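Local coordinates for protein alkaline phosphatase (Antarctic bacterium, PDB 2W5X) that probably hydrolyses phosphate monoesters as an alkaline phosphatase, through a phosphoserine intermediate at a site holding two zinc ions and one magnesium ion, at residues A[134-139]-A[146-151]; A[310-315]-A[322-327]. The protein carries 1 engineered substitution. All coordinates share one frame; numbering follows the deposited sequence.

Interaction 1: A[134-139]-A[146-151]. Engineered in segment 134-139: E135 (natural residue His). With MG (magnesium ion), chain E.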
# COMPACT_ATOMS: atom_id res chain seq x y z
N THR A 134 10.78 -27.17 1.54
CA THR A 134 9.91 -27.77 0.53
C THR A 134 8.54 -27.07 0.42
O THR A 134 7.69 -27.49 -0.37
CB THR A 134 9.64 -29.26 0.82
OG1 THR A 134 8.97 -29.39 2.09
CG2 THR A 134 10.94 -30.05 0.86
N GLU A 135 8.33 -26.04 1.23
CA GLU A 135 7.04 -25.35 1.23
C GLU A 135 6.87 -24.54 -0.07
O GLU A 135 7.84 -24.30 -0.79
CB GLU A 135 6.91 -24.46 2.48
CG GLU A 135 5.62 -24.67 3.27
CD GLU A 135 4.59 -23.57 3.05
OE1 GLU A 135 3.40 -23.81 3.30
OE2 GLU A 135 4.98 -22.47 2.63
N ALA A 136 5.64 -24.13 -0.36
CA ALA A 136 5.30 -23.56 -1.67
C ALA A 136 6.25 -22.47 -2.19
O ALA A 136 6.65 -22.47 -3.36
CB ALA A 136 3.87 -23.05 -1.65
N THR A 137 6.60 -21.52 -1.33
CA THR A 137 7.38 -20.35 -1.77
C THR A 137 8.79 -20.72 -2.23
O THR A 137 9.13 -20.49 -3.39
CB THR A 137 7.37 -19.23 -0.70
OG1 THR A 137 6.01 -18.97 -0.32
CG2 THR A 137 7.99 -17.94 -1.23
N PRO A 138 9.62 -21.31 -1.35
CA PRO A 138 10.94 -21.70 -1.86
C PRO A 138 10.83 -22.75 -2.98
O PRO A 138 11.63 -22.70 -3.92
CB PRO A 138 11.66 -22.32 -0.65
CG PRO A 138 10.62 -22.48 0.43
CD PRO A 138 9.36 -21.78 0.02
N ALA A 139 9.87 -23.67 -2.88
CA ALA A 139 9.74 -24.74 -3.87
C ALA A 139 9.54 -24.20 -5.28
O ALA A 139 10.07 -24.74 -6.25
CB ALA A 139 8.62 -25.71 -3.49
N LEU A 146 2.96 -30.61 -10.00
CA LEU A 146 1.58 -30.28 -10.34
C LEU A 146 0.81 -29.74 -9.14
O LEU A 146 -0.18 -29.03 -9.31
CB LEU A 146 0.86 -31.50 -10.92
CG LEU A 146 1.38 -32.07 -12.24
CD1 LEU A 146 0.50 -33.21 -12.71
CD2 LEU A 146 1.45 -31.00 -13.32
N ASN A 147 1.26 -30.08 -7.94
CA ASN A 147 0.59 -29.65 -6.72
C ASN A 147 1.57 -29.44 -5.58
O ASN A 147 2.45 -30.27 -5.34
CB ASN A 147 -0.50 -30.65 -6.30
CG ASN A 147 -1.37 -30.12 -5.17
OD1 ASN A 147 -0.94 -30.04 -4.03
ND2 ASN A 147 -2.61 -29.77 -5.50
N ARG A 148 1.40 -28.33 -4.87
CA ARG A 148 2.31 -27.93 -3.79
C ARG A 148 2.43 -28.96 -2.66
O ARG A 148 3.41 -28.96 -1.92
CB ARG A 148 1.82 -26.62 -3.20
CG ARG A 148 0.43 -26.75 -2.56
CD ARG A 148 -0.03 -25.42 -2.01
NE ARG A 148 0.78 -25.00 -0.86
CZ ARG A 148 0.65 -23.82 -0.25
NH1 ARG A 148 -0.24 -22.94 -0.68
NH2 ARG A 148 1.41 -23.53 0.80
N GLY A 149 1.42 -29.82 -2.51
CA GLY A 149 1.38 -30.77 -1.42
C GLY A 149 2.32 -31.94 -1.62
O GLY A 149 2.52 -32.76 -0.72
N LEU A 150 2.91 -32.02 -2.80
CA LEU A 150 3.82 -33.12 -3.12
C LEU A 150 5.24 -32.84 -2.61
O LEU A 150 6.18 -32.78 -3.41
CB LEU A 150 3.83 -33.34 -4.63
CG LEU A 150 2.48 -33.61 -5.30
CD1 LEU A 150 2.62 -33.66 -6.83
CD2 LEU A 150 1.84 -34.90 -4.78
N GLU A 151 5.40 -32.69 -1.30
CA GLU A 151 6.66 -32.15 -0.76
C GLU A 151 7.85 -33.12 -0.77
O GLU A 151 8.99 -32.68 -0.82
CB GLU A 151 6.46 -31.54 0.63
CG GLU A 151 5.49 -30.37 0.65
CD GLU A 151 5.34 -29.73 2.02
OE1 GLU A 151 6.27 -29.04 2.47
OE2 GLU A 151 4.27 -29.92 2.65
MG MG E . 5.51 -19.11 1.81
O HOH W 1 5.10 -26.87 -1.43
O HOH W 2 3.84 -20.60 1.39
O HOH W 3 4.93 -19.28 4.03
O HOH W 4 6.85 -20.87 2.16
O HOH W 5 3.34 -25.90 0.43

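Interaction 2: A[310-315]-A[322-327]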
# COMPACT_ATOMS: atom_id res chain seq x y z
N ALA A 310 -6.49 -1.50 14.03
CA ALA A 310 -7.66 -0.82 14.57
C ALA A 310 -7.39 -0.17 15.92
O ALA A 310 -6.38 -0.46 16.58
CB ALA A 310 -8.85 -1.80 14.68
N ALA A 311 -8.28 0.72 16.33
CA ALA A 311 -8.17 1.35 17.64
C ALA A 311 -8.42 0.34 18.74
O ALA A 311 -9.22 -0.58 18.58
CB ALA A 311 -9.17 2.50 17.75
N LYS A 312 -7.74 0.52 19.87
CA LYS A 312 -7.96 -0.31 21.04
C LYS A 312 -9.43 -0.25 21.46
O LYS A 312 -10.03 0.82 21.49
CB LYS A 312 -7.05 0.17 22.17
CG LYS A 312 -7.40 -0.31 23.56
CD LYS A 312 -6.34 0.16 24.55
CE LYS A 312 -6.65 -0.23 25.98
NZ LYS A 312 -7.53 0.76 26.66
N LYS A 313 -10.02 -1.40 21.78
CA LYS A 313 -11.41 -1.47 22.20
C LYS A 313 -11.52 -1.49 23.72
O LYS A 313 -10.88 -2.29 24.39
CB LYS A 313 -12.10 -2.70 21.61
CG LYS A 313 -12.74 -2.44 20.27
CD LYS A 313 -11.79 -1.72 19.34
CE LYS A 313 -12.48 -0.54 18.67
NZ LYS A 313 -11.57 0.23 17.78
N ASN A 314 -12.34 -0.59 24.26
CA ASN A 314 -12.58 -0.54 25.69
C ASN A 314 -14.00 -0.94 26.03
O ASN A 314 -14.90 -0.88 25.19
CB ASN A 314 -12.28 0.84 26.26
CG ASN A 314 -10.82 1.05 26.53
OD1 ASN A 314 -10.05 0.09 26.58
ND2 ASN A 314 -10.42 2.31 26.70
N LYS A 315 -14.20 -1.33 27.28
CA LYS A 315 -15.52 -1.73 27.73
C LYS A 315 -16.03 -0.77 28.80
O LYS A 315 -15.34 -0.52 29.79
CB LYS A 315 -15.48 -3.17 28.26
CG LYS A 315 -16.52 -4.07 27.65
CD LYS A 315 -16.21 -5.54 27.91
CE LYS A 315 -17.20 -6.45 27.20
NZ LYS A 315 -17.13 -6.28 25.72
N TYR A 322 -16.31 0.64 23.18
CA TYR A 322 -16.01 1.88 22.48
C TYR A 322 -14.53 1.90 22.10
O TYR A 322 -13.74 1.10 22.61
CB TYR A 322 -16.36 3.11 23.32
CG TYR A 322 -15.47 3.32 24.52
CD1 TYR A 322 -14.35 4.13 24.45
CD2 TYR A 322 -15.75 2.71 25.74
CE1 TYR A 322 -13.53 4.33 25.55
CE2 TYR A 322 -14.94 2.90 26.84
CZ TYR A 322 -13.83 3.71 26.74
OH TYR A 322 -13.02 3.91 27.83
N SER A 323 -14.15 2.82 21.22
CA SER A 323 -12.79 2.88 20.72
C SER A 323 -11.94 3.89 21.49
O SER A 323 -12.43 4.92 21.93
CB SER A 323 -12.78 3.25 19.24
OG SER A 323 -13.34 2.22 18.45
N ASP A 324 -10.66 3.55 21.66
CA ASP A 324 -9.68 4.48 22.20
C ASP A 324 -8.62 4.69 21.13
O ASP A 324 -7.73 3.86 20.94
CB ASP A 324 -9.05 3.92 23.48
CG ASP A 324 -8.02 4.86 24.09
OD1 ASP A 324 -7.77 5.94 23.53
OD2 ASP A 324 -7.45 4.51 25.15
N TYR A 325 -8.72 5.81 20.41
CA TYR A 325 -7.85 6.10 19.27
C TYR A 325 -6.40 6.38 19.65
O TYR A 325 -5.55 6.52 18.77
CB TYR A 325 -8.39 7.28 18.46
CG TYR A 325 -9.42 6.88 17.42
CD1 TYR A 325 -10.25 5.79 17.62
CD2 TYR A 325 -9.57 7.61 16.25
CE1 TYR A 325 -11.19 5.43 16.68
CE2 TYR A 325 -10.51 7.26 15.31
CZ TYR A 325 -11.32 6.17 15.53
OH TYR A 325 -12.25 5.82 14.58
N THR A 326 -6.10 6.45 20.94
CA THR A 326 -4.73 6.73 21.36
C THR A 326 -3.82 5.50 21.17
O THR A 326 -2.62 5.65 20.95
CB THR A 326 -4.65 7.25 22.80
OG1 THR A 326 -5.05 6.21 23.71
CG2 THR A 326 -5.59 8.46 22.99
N GLU A 327 -4.41 4.31 21.26
CA GLU A 327 -3.66 3.06 21.13
C GLU A 327 -4.23 2.11 20.08
O GLU A 327 -5.42 2.16 19.76
CB GLU A 327 -3.62 2.32 22.47
CG GLU A 327 -2.88 3.04 23.57
CD GLU A 327 -2.86 2.24 24.85
OE1 GLU A 327 -2.97 2.86 25.94
OE2 GLU A 327 -2.75 1.00 24.78

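Interaction 1: A[134-139]-A[146-151]
T134 and E151 meet with their side chains crossing at about a right angle. T134 OG1 donates to E151 OE1 at 2.7 Å. The hydroxyl arrives on the anti side of the carboxylate, 26° out of its plane. OG1 of T134 also bonds to S132. CG of E151 lies anti to its own carbonyl carbon (chi1 -62°), and the extended chain beyond it carries the carboxylate to T134. Shortening E151 to an alanine would probably leave the T134 hydroxyl with S132 but without this acceptor, and open a gap beside T134.

Further along, R148 and E135 run side by side and point the same way. E135 is engineered; the natural residue is histidine. Its OE1 sits at the guanidinium edge, 3.2 Å from R148 NH2, in a salt bridge whose hydrogen bond is weak. The carboxylate and guanidinium planes are 69° apart. A136 CB lies over one guanidinium face, toward the rim, 3.5 Å from R148 NH2. R148 NE donates to a water, and a second water links T134 O with R148 O.

R148 also bonds the phosphoserine at position 84 through NH2 and pairs with D83 through NH1. E135 OE2 accepts from water 2 and water 4 of the magnesium, at 2.5 Å each. T137 OG1 binds the magnesium at 2.2 Å, with D43 and E254. E135 thus couples R148 to the metal's waters as an outer-sphere partner, without binding the ion itself.

Interaction 2: A[310-315]-A[322-327]
A beta hairpin brings strand 311-315 against strand 322-324, with K312-D324 and N314-Y322 as hydrogen-bonded pairs and K313-S323 as the non-hydrogen-bonded pair between them. N314 N donates to Y322 O at 2.7 Å, nearly straight at 173°. Y322 N returns a bond to N314 O at 2.9 Å. D324 N donates to K312 O, while K312 N reaches past the strand to E327 O at 2.8 Å. The type I turn from D324 to E327 swings the chain round a corner and brings E327 O there. D324 OD1 closes an Asx turn within it, taking T326 N and T326 OG1 from the same face of its carboxylate plane.

The Y322 ring folds back over its partner. Its chi1 of 69° sets CG between the backbone N and the carbonyl carbon, which brings one ring face over N314 CB. That CH-pi contact measures 3.6 Å from N314 CB to the Y322 ring centroid. On the same side of the hairpin, K312 lies alongside E327, its CD 3.7 Å from E327 OE2. The opposite side carries K313, whose bent chain returns NZ to A311 O at 2.6 Å and weakly to S323 OG.

A311 CB touches the Y325 ring at CD1, 3.5 Å away. Y325 OH bonds to H337 N of the second subunit, and the two rings meet. The paired strands form a two-stranded antiparallel hairpin that reaches across the dimer interface.

How the interactions relate
Interaction 1 comes first along the chain and closes before interaction 2 opens. Their centres are about 41 Å apart and their nearest atoms about 26 Å, so they do not touch. Interaction 1 joins the start of helix 136-139 to the loop leading into helix 151-157, beside the metal centre. Interaction 2 belongs to the hairpin of strands 311-316 and 320-324, a separate sheet from the ten-stranded one of the main body. Its centre is about 34 Å from that of the chain. The first contact serves the chain's own magnesium and phosphoserine site. The second touches H337 of the second subunit, a residue that binds zinc.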